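Local coordinates for 4-dehydrase (Streptomyces venezuelae, PDB 2PO3), which is a pyridoxal phosphate-dependent aminotransferase that acts on a TDP-linked sugar in the biosynthesis of desosamine, at the interface of chains A and B. Sequence-based numbering; all coordinates share one arbitrary frame. Chains: chain A/B, 4-dehydrase.

Contact 1: the interface of chains A and B. Residues chain A 28, 31, 34-35; chain B 39, 42-43, 45.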
# COMPACT_ATOMS: atom_id res chain seq x y z
N ARG A 28 1.57 -22.08 -8.42
CA ARG A 28 2.78 -21.79 -9.21
C ARG A 28 2.57 -21.05 -10.52
O ARG A 28 1.48 -21.00 -11.10
CB ARG A 28 3.86 -22.85 -9.25
CG ARG A 28 4.57 -23.01 -7.90
CD ARG A 28 6.02 -23.46 -7.98
NE ARG A 28 6.56 -24.14 -6.78
CZ ARG A 28 7.40 -23.60 -5.88
NH1 ARG A 28 7.84 -22.35 -5.98
NH2 ARG A 28 7.81 -24.33 -4.84
N ARG A 31 7.66 -19.02 -14.47
CA ARG A 31 8.75 -18.14 -14.11
C ARG A 31 9.35 -17.32 -15.25
O ARG A 31 9.71 -16.15 -15.11
CB ARG A 31 9.79 -18.92 -13.32
CG ARG A 31 10.04 -18.16 -12.03
CD ARG A 31 10.94 -18.88 -11.04
NE ARG A 31 10.16 -19.69 -10.12
CZ ARG A 31 10.64 -20.18 -8.99
NH1 ARG A 31 11.90 -19.97 -8.60
NH2 ARG A 31 9.83 -20.90 -8.24
N LEU A 34 7.26 -14.37 -16.12
CA LEU A 34 7.42 -13.33 -15.11
C LEU A 34 8.70 -12.52 -15.31
O LEU A 34 8.70 -11.28 -15.30
CB LEU A 34 7.47 -13.94 -13.71
CG LEU A 34 7.77 -12.83 -12.71
CD1 LEU A 34 6.60 -11.83 -12.68
CD2 LEU A 34 8.06 -13.42 -11.34
N TYR A 35 9.82 -13.24 -15.49
CA TYR A 35 11.10 -12.57 -15.68
C TYR A 35 11.20 -11.71 -16.93
O TYR A 35 11.75 -10.62 -16.92
CB TYR A 35 12.28 -13.45 -15.43
CG TYR A 35 12.42 -13.93 -14.00
CD1 TYR A 35 12.21 -13.11 -12.90
CD2 TYR A 35 12.79 -15.25 -13.73
CE1 TYR A 35 12.42 -13.56 -11.59
CE2 TYR A 35 12.90 -15.75 -12.43
CZ TYR A 35 12.77 -14.88 -11.35
OH TYR A 35 12.87 -15.37 -10.06
N ASP B 39 14.00 -15.57 -7.04
CA ASP B 39 13.96 -17.00 -7.21
C ASP B 39 13.75 -17.72 -5.91
O ASP B 39 12.93 -18.62 -5.81
CB ASP B 39 15.27 -17.49 -7.83
CG ASP B 39 15.16 -17.61 -9.32
OD1 ASP B 39 14.09 -17.71 -9.89
OD2 ASP B 39 16.35 -17.61 -9.90
N LEU B 42 10.22 -17.22 -4.76
CA LEU B 42 9.27 -17.99 -5.49
C LEU B 42 9.33 -19.43 -5.08
O LEU B 42 8.29 -20.04 -4.85
CB LEU B 42 9.40 -17.84 -7.00
CG LEU B 42 9.04 -16.44 -7.42
CD1 LEU B 42 9.34 -16.25 -8.89
CD2 LEU B 42 7.57 -16.23 -7.21
N ASP B 43 10.55 -19.94 -5.02
CA ASP B 43 10.74 -21.32 -4.66
C ASP B 43 10.07 -21.69 -3.34
O ASP B 43 9.41 -22.73 -3.22
CB ASP B 43 12.23 -21.69 -4.62
CG ASP B 43 12.81 -21.88 -6.00
OD1 ASP B 43 12.15 -21.74 -7.02
OD2 ASP B 43 14.09 -22.12 -5.99
N GLN B 45 7.67 -20.19 -1.86
CA GLN B 45 6.25 -19.97 -1.90
C GLN B 45 5.79 -19.04 -0.78
O GLN B 45 4.64 -19.07 -0.35
CB GLN B 45 5.48 -21.28 -1.93
CG GLN B 45 5.84 -22.05 -3.21
CD GLN B 45 4.84 -23.16 -3.45
OE1 GLN B 45 5.00 -24.24 -2.85
NE2 GLN B 45 3.79 -22.87 -4.25

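Contact 2: the interface of chains A and B. Residues chain A 81, 109-110; chain B 81-82, 85, 109-110, 239-240.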
# COMPACT_ATOMS: atom_id res chain seq x y z
N GLN A 81 -10.59 1.88 0.73
CA GLN A 81 -10.41 3.25 1.23
C GLN A 81 -10.53 4.29 0.12
O GLN A 81 -11.17 5.35 0.28
CB GLN A 81 -9.08 3.36 1.98
CG GLN A 81 -9.16 2.55 3.30
CD GLN A 81 -7.82 2.13 3.85
OE1 GLN A 81 -6.81 2.27 3.17
NE2 GLN A 81 -7.76 1.61 5.07
N TRP A 109 -10.40 2.65 9.48
CA TRP A 109 -9.06 3.23 9.38
C TRP A 109 -9.10 4.67 8.91
O TRP A 109 -8.31 5.50 9.37
CB TRP A 109 -8.26 2.42 8.35
CG TRP A 109 -6.82 2.77 8.34
CD1 TRP A 109 -6.18 3.46 7.36
CD2 TRP A 109 -5.82 2.42 9.33
NE1 TRP A 109 -4.84 3.57 7.68
CE2 TRP A 109 -4.59 2.97 8.89
CE3 TRP A 109 -5.85 1.77 10.56
CZ2 TRP A 109 -3.40 2.82 9.63
CZ3 TRP A 109 -4.68 1.63 11.30
CH2 TRP A 109 -3.46 2.14 10.83
N ILE A 110 -10.05 4.95 7.99
CA ILE A 110 -10.21 6.29 7.46
C ILE A 110 -11.35 7.05 8.12
O ILE A 110 -11.87 7.99 7.54
CB ILE A 110 -10.39 6.31 5.96
CG1 ILE A 110 -11.49 5.35 5.55
CG2 ILE A 110 -9.08 5.92 5.28
CD1 ILE A 110 -12.01 5.65 4.15
N GLN B 81 0.80 7.07 8.05
CA GLN B 81 -0.53 6.75 8.55
C GLN B 81 -0.46 5.71 9.65
O GLN B 81 -1.09 5.88 10.68
CB GLN B 81 -1.39 6.20 7.41
CG GLN B 81 -1.52 7.29 6.35
CD GLN B 81 -2.12 6.82 5.03
OE1 GLN B 81 -2.21 5.63 4.74
NE2 GLN B 81 -2.51 7.80 4.22
N LEU B 82 0.33 4.65 9.46
CA LEU B 82 0.48 3.63 10.49
C LEU B 82 1.04 4.31 11.73
O LEU B 82 0.62 4.04 12.86
CB LEU B 82 1.56 2.54 10.16
CG LEU B 82 1.15 1.58 9.07
CD1 LEU B 82 2.40 0.92 8.49
CD2 LEU B 82 0.16 0.56 9.61
N HIS B 85 -1.73 6.62 13.50
CA HIS B 85 -2.69 5.80 14.22
C HIS B 85 -2.11 4.96 15.32
O HIS B 85 -2.73 4.77 16.35
CB HIS B 85 -3.43 4.84 13.27
CG HIS B 85 -4.69 5.39 12.67
ND1 HIS B 85 -5.52 6.26 13.36
CD2 HIS B 85 -5.24 5.16 11.44
CE1 HIS B 85 -6.53 6.54 12.54
NE2 HIS B 85 -6.40 5.90 11.38
N TRP B 109 -5.82 12.08 4.90
CA TRP B 109 -6.48 10.85 4.46
C TRP B 109 -7.11 10.08 5.60
O TRP B 109 -8.20 9.51 5.44
CB TRP B 109 -5.50 9.92 3.76
CG TRP B 109 -6.11 8.81 2.93
CD1 TRP B 109 -6.05 7.48 3.20
CD2 TRP B 109 -6.78 8.91 1.65
NE1 TRP B 109 -6.65 6.75 2.20
CE2 TRP B 109 -7.11 7.60 1.24
CE3 TRP B 109 -7.17 9.98 0.82
CZ2 TRP B 109 -7.79 7.37 0.04
CZ3 TRP B 109 -7.83 9.75 -0.37
CH2 TRP B 109 -8.14 8.45 -0.76
N ILE B 110 -6.39 10.04 6.73
CA ILE B 110 -6.89 9.30 7.86
C ILE B 110 -7.64 10.18 8.85
O ILE B 110 -7.88 9.77 9.99
CB ILE B 110 -5.85 8.42 8.51
CG1 ILE B 110 -4.65 9.24 8.97
CG2 ILE B 110 -5.39 7.32 7.54
CD1 ILE B 110 -3.65 8.45 9.79
N GLY B 239 -7.35 -1.27 11.89
CA GLY B 239 -6.10 -1.74 11.30
C GLY B 239 -6.20 -1.57 9.80
O GLY B 239 -7.22 -1.11 9.33
N THR B 240 -5.15 -1.92 9.06
CA THR B 240 -5.18 -1.79 7.61
C THR B 240 -4.17 -2.79 7.02
O THR B 240 -3.67 -3.67 7.70
CB THR B 240 -4.75 -0.37 7.18
OG1 THR B 240 -5.06 -0.19 5.81
CG2 THR B 240 -3.24 -0.12 7.41
O HOH W 1 -3.81 1.73 4.08
O HOH W 2 -5.71 4.12 1.52

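Contact 3: the interface of chains A and B. Residues chain A 227, 239-241; chain B 75, 77, 100, 102, 106, 206.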
# COMPACT_ATOMS: atom_id res chain seq x y z
N PHE A 227 -1.68 10.86 -4.71
CA PHE A 227 -1.57 12.11 -3.98
C PHE A 227 -2.63 13.15 -4.27
O PHE A 227 -2.48 14.28 -3.83
CB PHE A 227 -0.12 12.63 -4.10
CG PHE A 227 0.86 11.55 -3.68
CD1 PHE A 227 1.62 10.84 -4.61
CD2 PHE A 227 1.03 11.24 -2.32
CE1 PHE A 227 2.52 9.85 -4.20
CE2 PHE A 227 1.92 10.25 -1.91
CZ PHE A 227 2.67 9.54 -2.84
N GLY A 239 -5.56 12.92 -0.35
CA GLY A 239 -5.11 11.85 -1.23
C GLY A 239 -4.14 10.92 -0.53
O GLY A 239 -3.83 11.13 0.66
N THR A 240 -3.67 9.88 -1.26
CA THR A 240 -2.72 8.94 -0.67
C THR A 240 -1.83 8.28 -1.73
O THR A 240 -1.77 8.67 -2.89
CB THR A 240 -3.47 7.85 0.15
OG1 THR A 240 -2.59 7.12 0.97
CG2 THR A 240 -4.22 6.90 -0.80
N ASN A 241 -1.11 7.23 -1.31
CA ASN A 241 -0.27 6.45 -2.19
C ASN A 241 -0.83 5.04 -2.13
O ASN A 241 -0.67 4.36 -1.10
CB ASN A 241 1.21 6.39 -1.75
CG ASN A 241 2.07 5.69 -2.79
OD1 ASN A 241 1.58 5.25 -3.85
ND2 ASN A 241 3.38 5.71 -2.57
N ASN B 75 4.66 1.50 1.16
CA ASN B 75 5.07 2.83 0.73
C ASN B 75 5.29 3.72 1.95
O ASN B 75 4.93 3.30 3.04
CB ASN B 75 4.18 3.45 -0.36
CG ASN B 75 2.72 3.67 -0.01
OD1 ASN B 75 2.36 4.42 0.91
ND2 ASN B 75 1.87 3.10 -0.86
N THR B 77 4.02 6.85 2.45
CA THR B 77 2.72 7.47 2.78
C THR B 77 1.95 6.59 3.78
O THR B 77 1.53 7.03 4.86
CB THR B 77 1.92 7.71 1.48
OG1 THR B 77 2.74 8.52 0.66
CG2 THR B 77 0.61 8.43 1.80
N PHE B 100 6.78 17.59 0.02
CA PHE B 100 6.02 16.87 -0.98
C PHE B 100 4.57 16.72 -0.43
O PHE B 100 4.32 16.56 0.77
CB PHE B 100 6.69 15.51 -1.23
CG PHE B 100 5.97 14.70 -2.26
CD1 PHE B 100 5.83 15.17 -3.57
CD2 PHE B 100 5.40 13.47 -1.92
CE1 PHE B 100 5.15 14.39 -4.51
CE2 PHE B 100 4.72 12.68 -2.85
CZ PHE B 100 4.60 13.16 -4.16
N ALA B 102 2.52 14.40 -0.08
CA ALA B 102 2.28 13.25 0.77
C ALA B 102 2.39 13.46 2.27
O ALA B 102 1.76 12.72 3.01
CB ALA B 102 3.20 12.12 0.33
N ALA B 106 -1.00 12.33 3.66
CA ALA B 106 -0.98 11.08 4.35
C ALA B 106 -1.87 11.17 5.58
O ALA B 106 -2.66 10.28 5.88
CB ALA B 106 0.44 10.68 4.76
N GLU B 206 8.32 0.10 -4.89
CA GLU B 206 7.43 0.95 -4.09
C GLU B 206 7.67 0.45 -2.72
O GLU B 206 7.72 -0.77 -2.55
CB GLU B 206 5.92 0.78 -4.40
CG GLU B 206 5.44 1.51 -5.68
CD GLU B 206 5.06 2.94 -5.44
OE1 GLU B 206 5.03 3.45 -4.35
OE2 GLU B 206 4.77 3.60 -6.54

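Contact 1: the interface of chains A and B
A:Arg31 and A:Arg28 grip the end of helix 31-44 of the other subunit, a polar clamp at the dimer interface. The tight part centres on A:Arg31, whose guanidinium lies flat over the B:Leu42 side chain, A:Arg31 CZ 3.3 Å from B:Leu42 CB. A:Arg31 NH2 makes a bent hydrogen bond to the anti lone pair of B:Asp43 OD1, 2.7 Å, though the oxygen is modelled too close to the guanidinium for its exact placement to be trusted. B:Asp39 OD1, a weaker salt-bridge partner at the guanidinium edge, takes a 2.6 Å hydrogen bond from the A:Tyr35 phenol OH, which meets it from above the carboxylate plane. Arginine suits this place: its flat face can lie on an alkyl chain while the N-H groups at its rim bond to carboxylates. A:Arg28, extended from CG to NE, reaches the carbonyls at the helix end. A:Arg28 NH1 makes a short, strongly bent bond to B:Leu42 O, 2.6 Å, off its lone pairs. The bond from A:Arg28 NH2 to B:Asp43 O, 2.8 Å, is straighter (161° at H). The positive charge probably complements the helix C-terminus. The looser side is a tip-to-tip meeting of leucines, A:Leu34 CD2 to B:Leu42 CD1, 4.0 Å. B:Gln45 stacks its amide on A:Arg28, planes 20° apart, with B:Gln45 CG 3.5 Å from A:Arg28 CZ.

Contact 2: the interface of chains A and B
The C-terminal end of helix 102-109 brings A:Trp109 into the partner subunit, where its indole is sandwiched between B:His85 and B:Thr240. On one face B:His85 stands edge-on, its plane turned 67° from the indole, with B:His85 CD2 3.4 Å from A:Trp109 CE2. On the opposite face lie B:Thr240 CB, 3.7 Å from the centroid of the A:Trp109 five-membered ring, and CG2 over the six-membered ring; a branched threonine can offer both carbons. B:Gly239 adds its CA near A:Trp109 CE3, its lack of a side chain letting the backbone lie close to the indole. Histidine suits its place because adjacent atoms of its rim do both jobs, CD2 packing on the indole and NE2 donating. B:His85 NE2 bonds the backbone O of A:Trp109 at 2.8 Å, in the carbonyl plane and on a lone pair, which, with the packing of CD2, should restrain the imidazole's rotation. The indole CG is anti to the backbone N (chi1 -170°), carrying the ring off the helix end into this slot. Beside it B:Ile110 CG2 lies 3.9 Å from A:Trp109 CD1. Water 2 bridges A:Gln81 OE1 and B:Trp109 NE1; water 1 similarly links A:Gln81 to B:Thr240 OG1. The site thus joins the ends of both 102-109 helices, helix 76-87 of each chain and the 239-240 loop.

Contact 3: the interface of chains A and B
B:Thr77, A:Asn241 and A:Phe227 bury the most surface here, where loops of chain A meet the start of helix 76-87 of chain B. B:Thr77 is small and has two different branches: its hydroxyl OG1 lies in the ring plane at the edge of A:Phe227, while B:Thr77 CB packs 3.6 Å from A:Asn241 CB and CG2 turns towards A:Thr240 OG1. A:Phe227 sets one face against the edge of B:Phe100; the rings are 73° apart, and A:Phe227 CZ is 3.7 Å from B:Phe100 CE2. An aromatic ring serves well here, since face and rim can each take a different neighbour. A:Asn241 is held by its backbone as well as its amide. B:Asn75 ND2 donates to A:Asn241 O at 2.8 Å from well above the carbonyl plane, and the two side-chain amides stack 11° apart as they slide past each other. With CG between its backbone N and carbonyl carbon (chi1 61°), B:Asn75 lays its amide along that of A:Asn241. A:Phe227 and A:Asn241 also belong to the pocket for the external aldimine, so the interface helps build the active site. At the far end A:Asn241 ND2 makes a weak hydrogen bond to the carboxylate oxygen B:Glu206 OE1, 3.3 Å.

Contacts 2 and 3 are neighbours, their C-alpha centres about 12 Å apart, whereas contact 1 lies about 32 Å from contact 2 and 29 Å from contact 3. Contacts 2 and 3 share helices 76-87 and 102-109 and, from opposite chains, Gly239 and Thr240. Contact 1 uses helix 31-44 and the loops flanking it. Lys200, probably the catalytic, cofactor-binding lysine, is about 10 Å from the centre of contact 3 (chain B) and 14 Å from that of contact 1 (chain A). Contacts 1 and 3 include pocket residues (Gln45; Phe227 and Asn241), so dimerisation probably helps shape both active sites, while contact 2 mainly holds the subunits together.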